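PDB 4B7H: catalase from Corynebacterium glutamicum, which breaks down hydrogen peroxide to water and oxygen at a heme, as a catalase that also carries NADPH and is inhibited by nitric oxide. Local coordinates for residues Asp178-Ala183 against His188-Leu193; Thr294-Gln299 against Phe453-Ile458. All coordinates share one frame; numbering follows the deposited sequence.

Contact 1 of 2, residues Asp178-Ala183 against His188-Leu193; sequences DFWTRA and HQVTYL. With NDP (NADPH dihydro-nicotinamide-adenine-dinucleotide phosphate), chain H.
Val190 lays its CG2 methyl on one face of the Trp180 indole, almost squarely above the five-membered ring: the carbon is 3.4 Å from the ring centroid and 7° off the ring normal, a CH-pi contact. A chi1 of -83°, which sets CG anti to the carbonyl carbon of Trp180, aims the indole at the neighbouring helix. One turn further along helix 187-194, Leu193 brings CD2 to 3.9 Å from Trp180 CZ2 at the six-membered end, its side chain running roughly perpendicular to that of the tryptophan. Helix 173-182 and helix 187-194, consecutive in sequence, are thus joined by one aromatic plate and two branched aliphatic tips, all buried. Trp177 adds an edge-to-face ring contact to Trp180, and Tyr494 and Trp495 of helix 487-498 pack on Val190.

The outer side of helix 173-182 faces another copy of the protein. There Arg182 NE makes a salt bridge to Asp178 OD1 at 2.8 Å, one helical turn back; the oxygen lies in the guanidinium plane, but the nitrogen comes to its syn side well out of the carboxylate plane. Asp178 OD2 is bonded to Tyr397 OH and the backbone N of Arg401, both of the second subunit.

Helix 187-194 turns its other side to NADPH. His188 NE2 shares a hydrogen bond of 2.7 Å with O2D of the nicotinamide ribose, the oxygen sitting at the edge of the imidazole near its plane, while Tyr192 CE2 comes within 3.5 Å of adenine C2A. One helix between a hydrophobic helical layer and the nucleotide forms a wall of the NADPH pocket of NADPH-binding heme catalases.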
# COMPACT_ATOMS: atom_id res chain seq x y z
N ASP A 178 2.84 -19.62 -29.66
CA ASP A 178 3.92 -20.44 -29.11
C ASP A 178 3.42 -21.11 -27.83
O ASP A 178 3.58 -22.32 -27.66
CB ASP A 178 5.16 -19.58 -28.81
CG ASP A 178 6.37 -20.42 -28.43
OD1 ASP A 178 6.59 -21.48 -29.05
OD2 ASP A 178 7.11 -20.01 -27.50
N PHE A 179 2.77 -20.34 -26.96
CA PHE A 179 2.23 -20.92 -25.74
C PHE A 179 1.14 -21.94 -26.04
O PHE A 179 1.20 -23.07 -25.55
CB PHE A 179 1.69 -19.88 -24.76
CG PHE A 179 1.09 -20.50 -23.52
CD1 PHE A 179 1.91 -20.94 -22.49
CD2 PHE A 179 -0.28 -20.72 -23.42
CE1 PHE A 179 1.39 -21.56 -21.37
CE2 PHE A 179 -0.82 -21.35 -22.30
CZ PHE A 179 0.02 -21.76 -21.27
N TRP A 180 0.16 -21.56 -26.85
CA TRP A 180 -0.97 -22.45 -27.12
C TRP A 180 -0.53 -23.79 -27.72
O TRP A 180 -1.01 -24.84 -27.30
CB TRP A 180 -1.99 -21.78 -28.03
CG TRP A 180 -2.98 -20.88 -27.33
CD1 TRP A 180 -3.47 -21.00 -26.05
CD2 TRP A 180 -3.63 -19.73 -27.91
NE1 TRP A 180 -4.38 -19.98 -25.80
CE2 TRP A 180 -4.49 -19.20 -26.92
CE3 TRP A 180 -3.56 -19.11 -29.15
CZ2 TRP A 180 -5.28 -18.07 -27.16
CZ3 TRP A 180 -4.33 -17.98 -29.38
CH2 TRP A 180 -5.19 -17.47 -28.39
N THR A 181 0.37 -23.75 -28.71
CA THR A 181 0.82 -25.00 -29.32
C THR A 181 1.72 -25.84 -28.42
O THR A 181 1.80 -27.06 -28.58
CB THR A 181 1.54 -24.78 -30.67
OG1 THR A 181 2.74 -24.03 -30.47
CG2 THR A 181 0.63 -24.07 -31.66
N ARG A 182 2.40 -25.20 -27.47
CA ARG A 182 3.23 -25.94 -26.53
C ARG A 182 2.42 -26.41 -25.32
O ARG A 182 2.89 -27.22 -24.53
CB ARG A 182 4.46 -25.12 -26.12
CG ARG A 182 5.44 -24.92 -27.27
CD ARG A 182 6.67 -24.09 -26.89
NE ARG A 182 7.52 -23.93 -28.06
CZ ARG A 182 8.39 -24.84 -28.46
NH1 ARG A 182 8.56 -25.97 -27.77
NH2 ARG A 182 9.10 -24.64 -29.57
N ALA A 183 1.19 -25.90 -25.20
CA ALA A 183 0.25 -26.35 -24.17
C ALA A 183 -1.02 -26.82 -24.87
O ALA A 183 -2.05 -26.16 -24.81
CB ALA A 183 -0.07 -25.20 -23.19
N HIS A 188 -9.24 -27.22 -26.90
CA HIS A 188 -10.69 -27.12 -26.79
C HIS A 188 -11.14 -25.66 -26.72
O HIS A 188 -11.96 -25.21 -27.53
CB HIS A 188 -11.24 -27.90 -25.59
CG HIS A 188 -12.71 -28.14 -25.65
ND1 HIS A 188 -13.40 -28.85 -24.70
CD2 HIS A 188 -13.64 -27.75 -26.56
CE1 HIS A 188 -14.68 -28.90 -25.01
NE2 HIS A 188 -14.85 -28.24 -26.15
N GLN A 189 -10.57 -24.92 -25.78
CA GLN A 189 -11.00 -23.54 -25.61
C GLN A 189 -10.56 -22.63 -26.76
O GLN A 189 -11.28 -21.70 -27.12
CB GLN A 189 -10.55 -22.97 -24.27
CG GLN A 189 -10.90 -21.50 -24.10
CD GLN A 189 -12.39 -21.24 -24.21
OE1 GLN A 189 -13.21 -22.10 -23.91
NE2 GLN A 189 -12.75 -20.02 -24.62
N VAL A 190 -9.39 -22.89 -27.34
CA VAL A 190 -8.96 -22.07 -28.47
C VAL A 190 -9.91 -22.24 -29.66
O VAL A 190 -10.23 -21.27 -30.35
CB VAL A 190 -7.49 -22.31 -28.84
CG1 VAL A 190 -7.11 -21.51 -30.07
CG2 VAL A 190 -6.58 -21.92 -27.68
N THR A 191 -10.41 -23.45 -29.87
CA THR A 191 -11.39 -23.68 -30.94
C THR A 191 -12.67 -22.89 -30.67
O THR A 191 -13.24 -22.28 -31.58
CB THR A 191 -11.67 -25.18 -31.09
OG1 THR A 191 -10.45 -25.87 -31.37
CG2 THR A 191 -12.65 -25.44 -32.22
N TYR A 192 -13.12 -22.88 -29.42
CA TYR A 192 -14.29 -22.10 -29.03
C TYR A 192 -14.04 -20.60 -29.21
O TYR A 192 -14.88 -19.87 -29.75
CB TYR A 192 -14.63 -22.44 -27.57
CG TYR A 192 -15.95 -21.95 -27.02
CD1 TYR A 192 -16.10 -20.65 -26.55
CD2 TYR A 192 -17.04 -22.82 -26.90
CE1 TYR A 192 -17.30 -20.21 -26.01
CE2 TYR A 192 -18.25 -22.38 -26.36
CZ TYR A 192 -18.37 -21.08 -25.92
OH TYR A 192 -19.56 -20.67 -25.37
N LEU A 193 -12.87 -20.15 -28.76
CA LEU A 193 -12.48 -18.74 -28.82
C LEU A 193 -12.38 -18.22 -30.26
O LEU A 193 -12.73 -17.07 -30.56
CB LEU A 193 -11.14 -18.54 -28.11
CG LEU A 193 -10.47 -17.17 -28.26
CD1 LEU A 193 -11.26 -16.06 -27.57
CD2 LEU A 193 -9.03 -17.23 -27.75
PA NDP H . -24.70 -30.91 -28.07
O1A NDP H . -25.16 -30.95 -29.48
O2A NDP H . -25.72 -31.43 -27.12
O5B NDP H . -24.34 -29.40 -27.71
C5B NDP H . -23.53 -28.63 -28.57
C4B NDP H . -23.34 -27.28 -27.90
O4B NDP H . -22.49 -26.48 -28.71
C3B NDP H . -24.67 -26.55 -27.73
O3B NDP H . -24.73 -25.96 -26.45
C2B NDP H . -24.61 -25.51 -28.83
O2B NDP H . -25.40 -24.36 -28.63
C1B NDP H . -23.11 -25.22 -28.85
N9A NDP H . -22.68 -24.44 -30.03
C8A NDP H . -23.39 -24.21 -31.18
N7A NDP H . -22.65 -23.43 -32.00
C5A NDP H . -21.47 -23.15 -31.38
C6A NDP H . -20.37 -22.39 -31.76
N6A NDP H . -20.46 -21.52 -32.76
N1A NDP H . -19.29 -22.30 -30.90
C2A NDP H . -19.32 -22.93 -29.67
N3A NDP H . -20.42 -23.67 -29.30
C4A NDP H . -21.48 -23.78 -30.14
O3 NDP H . -23.30 -31.72 -27.97
PN NDP H . -22.44 -31.93 -26.62
O1N NDP H . -23.11 -31.29 -25.46
O2N NDP H . -22.07 -33.37 -26.58
O5D NDP H . -21.09 -31.12 -26.92
C5D NDP H . -20.49 -31.18 -28.21
C4D NDP H . -19.46 -30.07 -28.34
O4D NDP H . -20.11 -28.83 -28.22
C3D NDP H . -18.44 -30.14 -27.21
O3D NDP H . -17.31 -30.91 -27.58
C2D NDP H . -18.12 -28.67 -26.97
O2D NDP H . -17.02 -28.30 -27.75
C1D NDP H . -19.33 -27.90 -27.48
N1N NDP H . -20.12 -27.32 -26.37
C2N NDP H . -20.44 -28.12 -25.31
C3N NDP H . -21.19 -27.66 -24.24
C7N NDP H . -21.47 -28.60 -23.12
O7N NDP H . -21.63 -28.08 -21.83
N7N NDP H . -21.54 -29.91 -23.35
C4N NDP H . -21.70 -26.23 -24.17
C5N NDP H . -21.30 -25.45 -25.38
C6N NDP H . -20.54 -26.02 -26.41
P2B NDP H . -26.89 -24.27 -29.26
O1X NDP H . -26.78 -24.51 -30.75
O2X NDP H . -27.75 -25.32 -28.60
O3X NDP H . -27.41 -22.88 -28.96

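Contact 2 of 2, residues Thr294-Gln299 against Phe453-Ile458; sequences TKTWSQ and FIQPGI. With NDP (NADPH dihydro-nicotinamide-adenine-dinucleotide phosphate), chain H.
Gln455 grips Thr296 by both halves of its backbone: OE1 accepts from Thr296 N at 2.8 Å, and NE2 donates to Thr296 O at 3.0 Å. This two-point pairing lets a side-chain amide from the first turn of helix 454-463 stand in for a neighbouring strand along the irregular segment 294-299, at the NADPH pocket between the catalase core and the C-terminal helices. Thr296 N approaches OE1 in the carbonyl plane on a lone pair, with a C=O...N angle of 118°; the return bond from NE2 is fairly straight at 161°. Two bonds fix the rotation of the amide. Its extended chain, with CG placed anti to the carbonyl carbon by a chi1 of -70°, carries it across to the loop.

Beyond Thr296 three groups of the loop bond the cofactor. Trp297 O takes the nicotinamide N7N at 2.9 Å and also receives Gln276 NE2, whereas Ser298 OG bonds phosphate oxygen O2N at 2.6 Å. On the same phosphate, Gln299 N gives a nearly straight bond of 2.9 Å to O1N.

Packing fills in around these bonds. Lys295 passes its aliphatic part over the amide at a slant, CD to Gln455 CD at 4.0 Å, before bending its NZ into a salt bridge with Asp292. Thr296 sets its CB 3.7 Å from N7N, against the carboxamide. Gln455 touches the cofactor through its backbone as well: its carbonyl O receives a weak hydrogen bond of 3.1 Å from O3D of the nicotinamide ribose.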
# COMPACT_ATOMS: atom_id res chain seq x y z
N THR A 294 -10.91 -28.84 -19.13
CA THR A 294 -10.85 -28.85 -20.59
C THR A 294 -11.84 -29.84 -21.23
O THR A 294 -11.92 -29.94 -22.45
CB THR A 294 -9.42 -29.15 -21.11
OG1 THR A 294 -9.08 -30.52 -20.84
CG2 THR A 294 -8.39 -28.23 -20.46
N LYS A 295 -12.58 -30.57 -20.39
CA LYS A 295 -13.58 -31.52 -20.86
C LYS A 295 -14.98 -31.09 -20.45
O LYS A 295 -15.28 -30.97 -19.26
CB LYS A 295 -13.33 -32.92 -20.28
CG LYS A 295 -11.93 -33.47 -20.54
CD LYS A 295 -11.72 -33.77 -22.02
CE LYS A 295 -10.38 -34.44 -22.24
NZ LYS A 295 -9.26 -33.52 -21.95
N THR A 296 -15.85 -30.85 -21.43
CA THR A 296 -17.26 -30.63 -21.13
C THR A 296 -17.97 -31.97 -20.92
O THR A 296 -17.51 -33.01 -21.41
CB THR A 296 -17.96 -29.85 -22.26
OG1 THR A 296 -17.67 -30.45 -23.53
CG2 THR A 296 -17.49 -28.41 -22.27
N TRP A 297 -19.08 -31.94 -20.19
CA TRP A 297 -19.96 -33.11 -20.10
C TRP A 297 -20.95 -33.01 -21.25
O TRP A 297 -21.64 -31.99 -21.39
CB TRP A 297 -20.78 -33.09 -18.81
CG TRP A 297 -20.03 -33.21 -17.51
CD1 TRP A 297 -18.70 -33.50 -17.32
CD2 TRP A 297 -20.60 -33.04 -16.21
NE1 TRP A 297 -18.41 -33.50 -15.97
CE2 TRP A 297 -19.56 -33.23 -15.27
CE3 TRP A 297 -21.88 -32.73 -15.75
CZ2 TRP A 297 -19.78 -33.13 -13.89
CZ3 TRP A 297 -22.09 -32.62 -14.37
CH2 TRP A 297 -21.04 -32.82 -13.47
N SER A 298 -21.04 -34.05 -22.07
CA SER A 298 -21.98 -34.01 -23.17
C SER A 298 -23.42 -33.83 -22.68
O SER A 298 -23.85 -34.49 -21.73
CB SER A 298 -21.88 -35.28 -24.02
OG SER A 298 -22.90 -35.28 -25.00
N GLN A 299 -24.15 -32.94 -23.34
CA GLN A 299 -25.55 -32.69 -23.00
C GLN A 299 -26.45 -33.83 -23.47
O GLN A 299 -27.63 -33.89 -23.11
CB GLN A 299 -26.00 -31.34 -23.55
CG GLN A 299 -25.26 -30.19 -22.86
CD GLN A 299 -25.26 -28.90 -23.64
OE1 GLN A 299 -24.59 -28.77 -24.67
NE2 GLN A 299 -25.99 -27.92 -23.15
N PHE A 453 -7.54 -33.18 -27.96
CA PHE A 453 -8.10 -32.76 -29.24
C PHE A 453 -9.48 -33.29 -29.60
O PHE A 453 -10.12 -32.74 -30.50
CB PHE A 453 -7.12 -33.09 -30.37
CG PHE A 453 -5.82 -32.37 -30.26
CD1 PHE A 453 -5.73 -31.03 -30.61
CD2 PHE A 453 -4.68 -33.01 -29.79
CE1 PHE A 453 -4.53 -30.35 -30.51
CE2 PHE A 453 -3.48 -32.33 -29.67
CZ PHE A 453 -3.41 -31.00 -30.04
N ILE A 454 -9.95 -34.35 -28.95
CA ILE A 454 -11.20 -34.97 -29.39
C ILE A 454 -12.41 -34.05 -29.26
O ILE A 454 -13.23 -33.97 -30.18
CB ILE A 454 -11.46 -36.35 -28.73
CG1 ILE A 454 -12.61 -37.08 -29.45
CG2 ILE A 454 -11.75 -36.22 -27.23
CD1 ILE A 454 -12.37 -37.25 -30.93
N GLN A 455 -12.52 -33.33 -28.15
CA GLN A 455 -13.69 -32.48 -27.96
C GLN A 455 -13.80 -31.30 -28.95
O GLN A 455 -14.88 -31.07 -29.48
CB GLN A 455 -13.84 -32.05 -26.50
CG GLN A 455 -14.25 -33.21 -25.58
CD GLN A 455 -14.87 -32.74 -24.29
OE1 GLN A 455 -14.66 -31.61 -23.87
NE2 GLN A 455 -15.65 -33.60 -23.65
N PRO A 456 -12.70 -30.56 -29.20
CA PRO A 456 -12.86 -29.54 -30.25
C PRO A 456 -13.06 -30.18 -31.63
O PRO A 456 -13.70 -29.56 -32.49
CB PRO A 456 -11.54 -28.76 -30.21
CG PRO A 456 -10.57 -29.66 -29.49
CD PRO A 456 -11.42 -30.41 -28.49
N GLY A 457 -12.53 -31.38 -31.84
CA GLY A 457 -12.76 -32.11 -33.07
C GLY A 457 -14.24 -32.44 -33.26
O GLY A 457 -14.78 -32.29 -34.35
N ILE A 458 -14.87 -32.88 -32.17
CA ILE A 458 -16.31 -33.14 -32.14
C ILE A 458 -17.12 -31.87 -32.42
O ILE A 458 -18.10 -31.89 -33.18
CB ILE A 458 -16.73 -33.78 -30.80
CG1 ILE A 458 -16.21 -35.22 -30.71
CG2 ILE A 458 -18.24 -33.78 -30.64
CD1 ILE A 458 -16.40 -35.87 -29.34
PA NDP H . -24.70 -30.91 -28.07
O1A NDP H . -25.16 -30.95 -29.48
O2A NDP H . -25.72 -31.43 -27.12
O5B NDP H . -24.34 -29.40 -27.71
C5B NDP H . -23.53 -28.63 -28.57
C4B NDP H . -23.34 -27.28 -27.90
O4B NDP H . -22.49 -26.48 -28.71
C3B NDP H . -24.67 -26.55 -27.73
O3B NDP H . -24.73 -25.96 -26.45
C2B NDP H . -24.61 -25.51 -28.83
O2B NDP H . -25.40 -24.36 -28.63
C1B NDP H . -23.11 -25.22 -28.85
N9A NDP H . -22.68 -24.44 -30.03
C8A NDP H . -23.39 -24.21 -31.18
N7A NDP H . -22.65 -23.43 -32.00
C5A NDP H . -21.47 -23.15 -31.38
C6A NDP H . -20.37 -22.39 -31.76
N6A NDP H . -20.46 -21.52 -32.76
N1A NDP H . -19.29 -22.30 -30.90
C2A NDP H . -19.32 -22.93 -29.67
N3A NDP H . -20.42 -23.67 -29.30
C4A NDP H . -21.48 -23.78 -30.14
O3 NDP H . -23.30 -31.72 -27.97
PN NDP H . -22.44 -31.93 -26.62
O1N NDP H . -23.11 -31.29 -25.46
O2N NDP H . -22.07 -33.37 -26.58
O5D NDP H . -21.09 -31.12 -26.92
C5D NDP H . -20.49 -31.18 -28.21
C4D NDP H . -19.46 -30.07 -28.34
O4D NDP H . -20.11 -28.83 -28.22
C3D NDP H . -18.44 -30.14 -27.21
O3D NDP H . -17.31 -30.91 -27.58
C2D NDP H . -18.12 -28.67 -26.97
O2D NDP H . -17.02 -28.30 -27.75
C1D NDP H . -19.33 -27.90 -27.48
N1N NDP H . -20.12 -27.32 -26.37
C2N NDP H . -20.44 -28.12 -25.31
C3N NDP H . -21.19 -27.66 -24.24
C7N NDP H . -21.47 -28.60 -23.12
O7N NDP H . -21.63 -28.08 -21.83
N7N NDP H . -21.54 -29.91 -23.35
C4N NDP H . -21.70 -26.23 -24.17
C5N NDP H . -21.30 -25.45 -25.38
C6N NDP H . -20.54 -26.02 -26.41
P2B NDP H . -26.89 -24.27 -29.26
O1X NDP H . -26.78 -24.51 -30.75
O2X NDP H . -27.75 -25.32 -28.60
O3X NDP H . -27.41 -22.88 -28.96

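The two contacts lie with centres about 14 Å apart and meet at His188. From contact 1 its ND1 reaches Thr294 O of contact 2 at 2.9 Å, a probable hydrogen bond, so the loop carbonyl and ribose O2D hold the imidazole from its two nitrogens. Its CE1 packs 2.9 Å from Gln455 OE1. Further along both helices, Thr191 OG1 lies 3.3 Å from Pro456 CB. Segments 188-193 and, weakly, 453-458 bond hydroxyls of the nicotinamide ribose, while 294-299 takes the carboxamide and the adjoining phosphate. The heme is further in: the Thr294 side chain is about 9 Å from it, and the Trp180 side chain about 12 Å from the bound nitric oxide.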